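The same site in two structures of transaminase from Arthrobacter sp., which catalyses S-selective transfer of an amino group between amines or amino acids and carbonyl acceptors, using pyridoxal-5'-phosphate as cofactor: PDB 5G2Q (chain A, 2.30 Å), residues 147-152 and 235-240, and PDB 5G2P (chain B, 1.89 Å), residues 147-152 and 235-240. Both blocks share one frame: the second was fitted to the first on N, CA, C and O of the twelve residues, RMSD 0.14 Å. Numbering follows each deposited sequence.

Structure 1 (5G2Q); sequences DYHGWT and ITEVSQ. With PDA (2-[(3-hydroxy-2-methyl-5-phosphonooxymethyl-pyridin-4-ylmethyl)-amino]-propionic acid), chain C.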
# COMPACT_ATOMS: atom_id res chain seq x y z
N ASP A 147 -9.23 15.70 -10.40
CA ASP A 147 -8.44 16.66 -9.64
C ASP A 147 -6.97 16.57 -10.05
O ASP A 147 -6.50 15.53 -10.45
CB ASP A 147 -8.52 16.40 -8.14
CG ASP A 147 -9.65 17.15 -7.44
OD1 ASP A 147 -10.64 17.60 -8.09
OD2 ASP A 147 -9.54 17.24 -6.19
N TYR A 148 -6.27 17.69 -9.95
CA TYR A 148 -4.82 17.73 -10.08
C TYR A 148 -4.35 18.49 -8.82
O TYR A 148 -4.88 19.54 -8.50
CB TYR A 148 -4.35 18.40 -11.41
CG TYR A 148 -2.83 18.33 -11.56
CD1 TYR A 148 -2.23 17.15 -11.98
CD2 TYR A 148 -2.00 19.42 -11.22
CE1 TYR A 148 -0.86 17.03 -12.08
CE2 TYR A 148 -0.61 19.32 -11.34
CZ TYR A 148 -0.04 18.12 -11.77
OH TYR A 148 1.33 17.92 -11.90
N HIS A 149 -3.42 17.92 -8.08
CA HIS A 149 -3.02 18.53 -6.81
C HIS A 149 -1.52 18.51 -6.76
O HIS A 149 -0.94 18.94 -5.78
CB HIS A 149 -3.60 17.76 -5.62
CG HIS A 149 -5.09 17.88 -5.49
ND1 HIS A 149 -5.72 19.06 -5.15
CD2 HIS A 149 -6.08 16.98 -5.70
CE1 HIS A 149 -7.03 18.88 -5.13
NE2 HIS A 149 -7.27 17.61 -5.43
N GLY A 150 -0.91 18.01 -7.83
CA GLY A 150 0.53 18.04 -8.00
C GLY A 150 1.15 16.75 -8.49
O GLY A 150 0.43 15.78 -8.82
N TRP A 151 2.49 16.72 -8.48
CA TRP A 151 3.24 15.69 -9.19
C TRP A 151 4.14 14.88 -8.26
O TRP A 151 4.46 13.73 -8.57
CB TRP A 151 4.06 16.31 -10.33
CG TRP A 151 5.27 17.06 -9.81
CD1 TRP A 151 5.33 18.39 -9.42
CD2 TRP A 151 6.56 16.50 -9.55
NE1 TRP A 151 6.59 18.68 -8.96
CE2 TRP A 151 7.37 17.54 -9.05
CE3 TRP A 151 7.12 15.24 -9.76
CZ2 TRP A 151 8.70 17.34 -8.70
CZ3 TRP A 151 8.45 15.05 -9.43
CH2 TRP A 151 9.23 16.10 -8.89
N THR A 152 4.53 15.44 -7.11
CA THR A 152 5.34 14.70 -6.11
C THR A 152 4.59 13.55 -5.39
O THR A 152 3.38 13.52 -5.37
CB THR A 152 5.93 15.66 -5.05
OG1 THR A 152 4.87 16.36 -4.38
CG2 THR A 152 6.87 16.69 -5.66
N ILE A 235 -9.74 16.91 0.04
CA ILE A 235 -8.96 17.94 -0.62
C ILE A 235 -9.65 18.26 -1.95
O ILE A 235 -9.92 17.35 -2.74
CB ILE A 235 -7.49 17.51 -0.83
CG1 ILE A 235 -6.67 18.63 -1.51
CG2 ILE A 235 -7.38 16.25 -1.65
CD1 ILE A 235 -5.19 18.64 -1.11
N THR A 236 -9.97 19.53 -2.19
CA THR A 236 -10.68 19.90 -3.42
C THR A 236 -10.03 21.03 -4.16
O THR A 236 -9.21 21.71 -3.59
CB THR A 236 -12.15 20.29 -3.19
OG1 THR A 236 -12.21 21.49 -2.41
CG2 THR A 236 -12.94 19.17 -2.53
N GLU A 237 -10.36 21.20 -5.43
CA GLU A 237 -10.11 22.46 -6.11
C GLU A 237 -11.51 23.08 -6.19
O GLU A 237 -12.46 22.42 -6.52
CB GLU A 237 -9.55 22.25 -7.54
CG GLU A 237 -8.36 21.29 -7.69
CD GLU A 237 -7.91 21.09 -9.15
OE1 GLU A 237 -7.31 22.03 -9.75
OE2 GLU A 237 -8.12 19.98 -9.70
N VAL A 238 -11.63 24.35 -5.85
CA VAL A 238 -12.88 25.08 -6.04
C VAL A 238 -13.29 24.95 -7.51
O VAL A 238 -14.48 24.75 -7.85
CB VAL A 238 -12.69 26.55 -5.63
CG1 VAL A 238 -13.98 27.34 -5.74
CG2 VAL A 238 -12.15 26.61 -4.21
N SER A 239 -12.29 25.05 -8.38
CA SER A 239 -12.51 25.04 -9.82
C SER A 239 -11.37 24.21 -10.32
O SER A 239 -10.25 24.53 -10.03
CB SER A 239 -12.40 26.46 -10.40
OG SER A 239 -12.29 26.43 -11.83
N GLN A 240 -11.64 23.11 -11.01
CA GLN A 240 -10.56 22.23 -11.42
C GLN A 240 -9.71 22.91 -12.48
O GLN A 240 -10.22 23.37 -13.52
CB GLN A 240 -11.08 20.89 -11.91
CG GLN A 240 -11.67 20.00 -10.82
CD GLN A 240 -12.25 18.72 -11.38
OE1 GLN A 240 -12.93 18.73 -12.40
NE2 GLN A 240 -12.00 17.61 -10.72
N PDA C . -0.65 22.96 -11.63
N1 PDA C . -2.49 22.21 -6.93
C2 PDA C . -3.11 22.75 -7.99
C2A PDA C . -4.59 23.02 -7.86
C3 PDA C . -2.33 23.06 -9.22
O3A PDA C . -2.94 23.63 -10.30
C4 PDA C . -0.96 22.78 -9.24
C4A PDA C . -0.15 23.07 -10.46
C5 PDA C . -0.38 22.20 -8.08
C5A PDA C . 1.09 21.83 -7.98
OP4 PDA C . 1.90 23.02 -7.96
P PDA C . 3.40 22.97 -8.54
OP1 PDA C . 4.27 21.98 -7.71
OP2 PDA C . 4.06 24.35 -8.40
OP3 PDA C . 3.34 22.54 -9.98
C6 PDA C . -1.16 21.95 -6.96
CA PDA C . 0.10 23.25 -12.88
CB PDA C . 1.19 22.21 -13.16
C PDA C . -0.70 23.57 -14.13
O PDA C . -0.39 23.04 -15.23
OXT PDA C . -1.66 24.38 -14.05

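Structure 2 (5G2P); sequences DYHGWT and ITEVSQ. With PLP (pyridoxal-5'-phosphate), chain D.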
# COMPACT_ATOMS: atom_id res chain seq x y z
N ASP B 147 -9.31 15.76 -10.36
CA ASP B 147 -8.47 16.68 -9.57
C ASP B 147 -6.99 16.62 -9.98
O ASP B 147 -6.47 15.54 -10.31
CB ASP B 147 -8.59 16.40 -8.06
CG ASP B 147 -9.75 17.15 -7.41
OD1 ASP B 147 -10.64 17.64 -8.15
OD2 ASP B 147 -9.78 17.26 -6.15
N TYR B 148 -6.33 17.78 -9.95
CA TYR B 148 -4.87 17.82 -10.09
C TYR B 148 -4.33 18.53 -8.85
O TYR B 148 -4.64 19.70 -8.63
CB TYR B 148 -4.43 18.59 -11.36
CG TYR B 148 -2.93 18.54 -11.50
CD1 TYR B 148 -2.32 17.36 -11.91
CD2 TYR B 148 -2.12 19.61 -11.10
CE1 TYR B 148 -0.94 17.26 -11.99
CE2 TYR B 148 -0.74 19.51 -11.16
CZ TYR B 148 -0.16 18.33 -11.60
OH TYR B 148 1.20 18.19 -11.67
N HIS B 149 -3.55 17.83 -8.05
CA HIS B 149 -2.99 18.46 -6.84
C HIS B 149 -1.46 18.47 -6.80
O HIS B 149 -0.86 18.72 -5.74
CB HIS B 149 -3.56 17.80 -5.58
CG HIS B 149 -5.05 17.97 -5.45
ND1 HIS B 149 -5.63 19.19 -5.21
CD2 HIS B 149 -6.07 17.08 -5.53
CE1 HIS B 149 -6.95 19.06 -5.15
NE2 HIS B 149 -7.24 17.78 -5.33
N GLY B 150 -0.83 18.22 -7.95
CA GLY B 150 0.63 18.20 -8.03
C GLY B 150 1.20 16.86 -8.45
O GLY B 150 0.47 15.91 -8.75
N TRP B 151 2.53 16.78 -8.49
CA TRP B 151 3.22 15.66 -9.12
C TRP B 151 4.12 14.83 -8.19
O TRP B 151 4.46 13.68 -8.52
CB TRP B 151 4.03 16.14 -10.34
CG TRP B 151 5.18 16.99 -9.92
CD1 TRP B 151 5.15 18.34 -9.66
CD2 TRP B 151 6.50 16.54 -9.62
NE1 TRP B 151 6.40 18.76 -9.27
CE2 TRP B 151 7.24 17.68 -9.22
CE3 TRP B 151 7.14 15.29 -9.64
CZ2 TRP B 151 8.59 17.61 -8.86
CZ3 TRP B 151 8.48 15.21 -9.27
CH2 TRP B 151 9.20 16.37 -8.88
N THR B 152 4.53 15.38 -7.04
CA THR B 152 5.37 14.61 -6.08
C THR B 152 4.56 13.48 -5.43
O THR B 152 3.35 13.52 -5.48
CB THR B 152 5.99 15.52 -5.01
OG1 THR B 152 4.96 16.34 -4.43
CG2 THR B 152 7.02 16.42 -5.71
N ILE B 235 -9.71 16.89 0.09
CA ILE B 235 -9.00 17.96 -0.62
C ILE B 235 -9.74 18.24 -1.93
O ILE B 235 -10.17 17.30 -2.63
CB ILE B 235 -7.50 17.59 -0.86
CG1 ILE B 235 -6.72 18.76 -1.46
CG2 ILE B 235 -7.38 16.29 -1.70
CD1 ILE B 235 -5.21 18.53 -1.42
N THR B 236 -9.95 19.51 -2.24
CA THR B 236 -10.66 19.86 -3.47
C THR B 236 -9.93 20.96 -4.23
O THR B 236 -9.04 21.62 -3.69
CB THR B 236 -12.10 20.38 -3.22
OG1 THR B 236 -12.07 21.67 -2.61
CG2 THR B 236 -12.92 19.39 -2.37
N GLU B 237 -10.30 21.15 -5.50
CA GLU B 237 -10.06 22.41 -6.17
C GLU B 237 -11.44 23.05 -6.30
O GLU B 237 -12.37 22.42 -6.79
CB GLU B 237 -9.47 22.21 -7.59
CG GLU B 237 -8.30 21.26 -7.70
CD GLU B 237 -7.84 21.12 -9.14
OE1 GLU B 237 -7.28 22.10 -9.70
OE2 GLU B 237 -8.12 20.05 -9.72
N VAL B 238 -11.59 24.29 -5.89
CA VAL B 238 -12.86 25.01 -6.01
C VAL B 238 -13.34 25.06 -7.48
O VAL B 238 -14.54 24.98 -7.77
CB VAL B 238 -12.71 26.40 -5.32
CG1 VAL B 238 -13.69 27.42 -5.82
CG2 VAL B 238 -12.83 26.22 -3.82
N SER B 239 -12.38 25.13 -8.41
CA SER B 239 -12.62 25.01 -9.84
C SER B 239 -11.44 24.19 -10.29
O SER B 239 -10.27 24.59 -10.08
CB SER B 239 -12.59 26.40 -10.55
OG SER B 239 -12.39 26.29 -11.96
N GLN B 240 -11.72 23.04 -10.92
CA GLN B 240 -10.65 22.14 -11.36
C GLN B 240 -9.77 22.82 -12.41
O GLN B 240 -10.27 23.32 -13.44
CB GLN B 240 -11.25 20.84 -11.87
CG GLN B 240 -11.72 19.92 -10.77
CD GLN B 240 -12.29 18.63 -11.31
OE1 GLN B 240 -12.97 18.63 -12.33
NE2 GLN B 240 -12.03 17.51 -10.62
N1 PLP D . -2.41 22.11 -7.11
C2 PLP D . -3.07 22.77 -8.11
C2A PLP D . -4.55 23.04 -8.03
C3 PLP D . -2.32 23.18 -9.31
O3 PLP D . -2.89 23.86 -10.35
C4 PLP D . -0.87 22.91 -9.36
C4A PLP D . -0.19 23.49 -10.60
C5 PLP D . -0.27 22.17 -8.20
C6 PLP D . -1.09 21.80 -7.13
C5A PLP D . 1.18 21.79 -8.13
O4P PLP D . 2.01 22.94 -7.99
P PLP D . 3.51 22.87 -8.58
O1P PLP D . 4.05 24.22 -8.26
O2P PLP D . 4.27 21.75 -7.89
O3P PLP D . 3.42 22.63 -10.10

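Structure 1 (5G2Q)
Loop 147-152, which follows strand 140-144 of the large mixed sheet, runs closest to segment 235-240, continuing from the neighbouring strand 231-236, at D147 and Q240, their CA atoms 6.2 Å apart. Q240 NE2 donates almost straight to D147 OD1 (3.0 Å, 170°), reaching the anti lone pair from within the amide plane; Q240 OE1 is hydrogen-bonded to T245 OG1, and R144 salt-bridges D147. Y148 N meets E237 OE2 at 3.0 Å from above the carboxylate plane, while E237 OE1 accepts from G241 N. I235 CG1 lies over one face of the H149 ring, 3.9 Å from its centroid. NE2 of the ring bonds D147 OD2, modelled very short, and ND1 bonds D269. This buried junction forms part of the wall of the cofactor site. With CG anti to its backbone N (chi1 -176°), Y148 sets CD2 4.0 Å from PDA C4 and CE2 3.9 Å from PDA CB. E237 OE1 is 3.5 Å from PDA C2A, G150 CA 3.8 Å from PDA C5A.

Structure 2 (5G2P)
At D147 and Q240 the two backbones make their nearest approach, with 6.1 Å between the CA atoms. Q240 NE2 gives its hydrogen almost straight to D147 OD1 (2.8 Å, 172°), on the anti lone pair and from within the amide plane; Q240 OE1 is hydrogen-bonded to T245 OG1, and R144 salt-bridges D147. E237 OE2 takes Y148 N at 2.9 Å from above the carboxylate plane, and OE1 of E237 accepts from G241 N. Over one face of the H149 ring sits I235 CG1, 4.0 Å from the centroid. Both ring nitrogens are held, NE2 by D147 OD2 and ND1 by D269, which fixes the ring's rotation. Y148, its CG anti to the backbone N (chi1 -177°), places CD2 3.9 Å and CE2 3.8 Å from PLP C4. E237 OE1 stands 3.3 Å from PLP C2A, and G150 CA 3.6 Å from PLP C5A. No aldehyde oxygen is modelled on C4A; pocket residue K298 is probably the lysine that carries the cofactor as a Schiff base in this family.

Comparison
In both crystals the CA atoms coincide within the error, and the side chains of D147(A), Y148(A), H149(A), W151(A), I235(A), E237(A) and Q240(A) keep their place beside their counterparts. The bonds Q240(A) NE2 to D147(A) OD1, Y148(A) N to E237(A) OE2 and H149(A) NE2 to D147(A) OD2 all recur in chain B. What changes is the bound group. Structure 1 holds PDA, the cofactor joined through C4A to the nitrogen of an alanine, in agreement with its title; structure 2 has PLP at this place instead. The pyridine ring, its methyl and the phosphate arm belong to both groups, touched by Y148(A), H149(A), G150(A) and E237(A) and by Y148(B), H149(B), G150(B) and E237(B). The amino acid part exists in PDA alone. Y148(A) and Y148(B) both lie beside the pyridine C4, and Y148(A) CE2 in addition meets PDA N at 3.7 Å and PDA CB at 3.9 Å. Y148(A) and Y148(B) keep the same place, so the alanine part appears to be accommodated here without any rearrangement of that ring. Beyond C4A, PDA also carries a carboxylate, probably negative, that has no counterpart in PLP.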